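Local coordinates for putative metal-dependent phosphoesterase (Bifidobacterium adolescentis, PDB 3O0F), which is a metal-dependent phosphoesterase of the PHP family that binds iron, zinc and adenosine monophosphate, and probably acts on nucleotides or nucleic acids, at residues H50-A54 with F103-R107. Residues are numbered along the deposited sequence; the frame is centred on the assembly and turned at random.
With ZN (zinc ion), chain C.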
ATOM      1  N   HIS A  50      -2.001   2.197   3.966  1.00 14.16           N
ATOM      2  CA  HIS A  50      -2.583   3.190   3.054  1.00 14.92           C
ATOM      3  C   HIS A  50      -2.699   4.556   3.735  1.00 16.22           C
ATOM      4  O   HIS A  50      -3.288   4.653   4.799  1.00 12.48           O
ATOM      5  CB  HIS A  50      -3.986   2.748   2.642  1.00 16.33           C
ATOM      6  CG  HIS A  50      -4.003   1.494   1.853  1.00 14.92           C
ATOM      7  ND1 HIS A  50      -3.741   1.476   0.500  1.00 11.71           N
ATOM      8  CD2 HIS A  50      -4.243   0.208   2.213  1.00  6.71           C
ATOM      9  CE1 HIS A  50      -3.801   0.232   0.065  1.00 14.05           C
ATOM     10  NE2 HIS A  50      -4.129  -0.546   1.076  1.00 14.55           N
ATOM     11  N   ASP A  51      -2.092   5.579   3.128  1.00 16.95           N
ATOM     12  CA  ASP A  51      -2.311   7.010   3.472  1.00 17.64           C
ATOM     13  C   ASP A  51      -2.139   7.380   4.967  1.00 17.77           C
ATOM     14  O   ASP A  51      -2.914   8.151   5.519  1.00 18.59           O
ATOM     15  CB  ASP A  51      -3.685   7.422   2.943  1.00 18.44           C
ATOM     16  CG  ASP A  51      -3.851   7.088   1.476  1.00 22.24           C
ATOM     17  OD1 ASP A  51      -3.016   7.574   0.684  1.00 15.85           O
ATOM     18  OD2 ASP A  51      -4.789   6.336   1.101  1.00 21.61           O
ATOM     19  N   THR A  52      -1.142   6.775   5.614  1.00 15.08           N
ATOM     20  CA  THR A  52      -0.941   6.934   7.049  1.00 18.18           C
ATOM     21  C   THR A  52       0.458   6.510   7.506  1.00 17.09           C
ATOM     22  O   THR A  52       1.124   5.670   6.870  1.00 16.46           O
ATOM     23  CB  THR A  52      -1.984   6.100   7.856  1.00 17.28           C
ATOM     24  OG1 THR A  52      -1.959   6.481   9.244  1.00 16.50           O
ATOM     25  CG2 THR A  52      -1.716   4.562   7.709  1.00 14.73           C
ATOM     26  N   THR A  53       0.860   7.068   8.653  1.00 16.96           N
ATOM     27  CA  THR A  53       2.006   6.567   9.441  1.00 15.93           C
ATOM     28  C   THR A  53       1.560   6.105  10.821  1.00 15.54           C
ATOM     29  O   THR A  53       2.377   5.977  11.737  1.00 16.37           O
ATOM     30  CB  THR A  53       3.049   7.697   9.635  1.00 17.33           C
ATOM     31  OG1 THR A  53       2.424   8.794  10.331  1.00 18.53           O
ATOM     32  CG2 THR A  53       3.539   8.170   8.291  1.00 14.48           C
ATOM     33  N   ALA A  54       0.267   5.830  10.997  1.00 16.37           N
ATOM     34  CA  ALA A  54      -0.276   5.609  12.364  1.00 16.37           C
ATOM     35  C   ALA A  54       0.306   4.375  13.073  1.00 19.41           C
ATOM     36  O   ALA A  54       0.408   4.344  14.308  1.00 19.87           O
ATOM     37  CB  ALA A  54      -1.838   5.567  12.332  1.00 17.29           C
ATOM     38  N   PHE A 103      -2.094  13.399   3.495  1.00 15.77           N
ATOM     39  CA  PHE A 103      -2.722  12.197   4.096  1.00 17.78           C
ATOM     40  C   PHE A 103      -4.030  12.481   4.823  1.00 19.54           C
ATOM     41  O   PHE A 103      -4.970  11.694   4.708  1.00 21.65           O
ATOM     42  CB  PHE A 103      -1.815  11.461   5.056  1.00 17.18           C
ATOM     43  CG  PHE A 103      -0.545  10.920   4.443  1.00 20.55           C
ATOM     44  CD1 PHE A 103      -0.418  10.709   3.090  1.00 21.52           C
ATOM     45  CD2 PHE A 103       0.506  10.569   5.268  1.00 22.46           C
ATOM     46  CE1 PHE A 103       0.751  10.205   2.560  1.00 18.35           C
ATOM     47  CE2 PHE A 103       1.669  10.067   4.754  1.00 21.84           C
ATOM     48  CZ  PHE A 103       1.791   9.869   3.400  1.00 20.01           C
ATOM     49  N   ALA A 104      -4.093  13.566   5.585  1.00 21.65           N
ATOM     50  CA  ALA A 104      -5.299  13.891   6.342  1.00 22.66           C
ATOM     51  C   ALA A 104      -6.429  14.127   5.349  1.00 22.68           C
ATOM     52  O   ALA A 104      -7.547  13.660   5.566  1.00 23.11           O
ATOM     53  CB  ALA A 104      -5.107  15.142   7.260  1.00 21.36           C
ATOM     54  N   ASN A 105      -6.133  14.825   4.256  1.00 20.67           N
ATOM     55  CA  ASN A 105      -7.124  15.083   3.235  1.00 20.91           C
ATOM     56  C   ASN A 105      -7.570  13.792   2.581  1.00 19.63           C
ATOM     57  O   ASN A 105      -8.758  13.621   2.308  1.00 19.58           O
ATOM     58  CB  ASN A 105      -6.603  16.011   2.137  1.00 22.43           C
ATOM     59  CG  ASN A 105      -6.278  17.411   2.640  1.00 28.49           C
ATOM     60  OD1 ASN A 105      -6.725  17.809   3.701  1.00 25.54           O
ATOM     61  ND2 ASN A 105      -5.485  18.157   1.877  1.00 24.81           N
ATOM     62  N   THR A 106      -6.641  12.887   2.296  1.00 16.30           N
ATOM     63  CA  THR A 106      -7.043  11.625   1.635  1.00 17.00           C
ATOM     64  C   THR A 106      -7.874  10.769   2.577  1.00 18.72           C
ATOM     65  O   THR A 106      -8.840  10.147   2.153  1.00 18.36           O
ATOM     66  CB  THR A 106      -5.871  10.802   1.136  1.00 20.03           C
ATOM     67  OG1 THR A 106      -5.175  11.552   0.131  1.00 17.55           O
ATOM     68  CG2 THR A 106      -6.365   9.471   0.541  1.00 16.49           C
ATOM     69  N   ARG A 107      -7.512  10.752   3.854  1.00 17.79           N
ATOM     70  CA  ARG A 107      -8.272   9.969   4.824  1.00 17.48           C
ATOM     71  C   ARG A 107      -9.686  10.534   5.000  1.00 20.38           C
ATOM     72  O   ARG A 107     -10.630   9.752   5.077  1.00 22.01           O
ATOM     73  CB  ARG A 107      -7.536   9.829   6.168  1.00 18.31           C
ATOM     74  CG  ARG A 107      -6.206   9.030   6.094  1.00 18.77           C
ATOM     75  CD  ARG A 107      -5.789   8.566   7.473  1.00 22.01           C
ATOM     76  NE  ARG A 107      -5.415   9.721   8.281  1.00 19.77           N
ATOM     77  CZ  ARG A 107      -4.224  10.311   8.306  1.00 23.18           C
ATOM     78  NH1 ARG A 107      -3.170   9.843   7.609  1.00 18.13           N
ATOM     79  NH2 ARG A 107      -4.078  11.376   9.067  1.00 18.33           N
TER
HETATM   80 ZN    ZN C 302      -4.364  -2.653   1.173  1.00 25.31          ZN
HETATM   81  O   HOH W   1      -3.246   9.960  -0.876  1.00 22.46           O
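Arg107 reaches from helix 97-124 to the backbone carbonyl of Asp51. CB leads to CG and CD, each 3.5 Å from Asp51 O, so the aliphatic part runs alongside that carbonyl. NE and CZ pass Asp51 O at 4.0 and 3.8 Å, and the bend at chi3 (-68°) turns the guanidinium so that NH1 makes a hydrogen bond to Asp51 O at 2.7 Å. The donor meets a lone pair in the carbonyl plane, and the oxygen lies near the guanidinium plane, at its edge. Beyond the bond, NH1 comes close to Thr52 CA, while Phe103 O and Ala104 CA of its own helix lie over one guanidinium face. With only the methyl group of an alanine at this position, the carbonyl of buried Asp51 is likely to lose this donor, and a gap would probably open beside Thr52.

Segment 50-54 belongs to the loop after strand 44-47 of the PHP domain, one of the loops that bring ligands to the metal centre: His50 NE2 binds zinc at 2.1 Å, with Asp25 and His263 also on the ion. Next in sequence, the Asp51 side chain is crossed at about a right angle by Thr106, whose CG2 lies 3.6 Å from Asp51 OD2. That oxygen is hydrogen-bonded to Thr77 OG1 and salt-bridged to Arg110, an AMP-binding residue; a water links OD1 to Thr106 OG1. One face of the Phe103 ring lies against the Asp51-Thr52 peptide, with Asp51 C 3.9 Å above its plane, toward the rim.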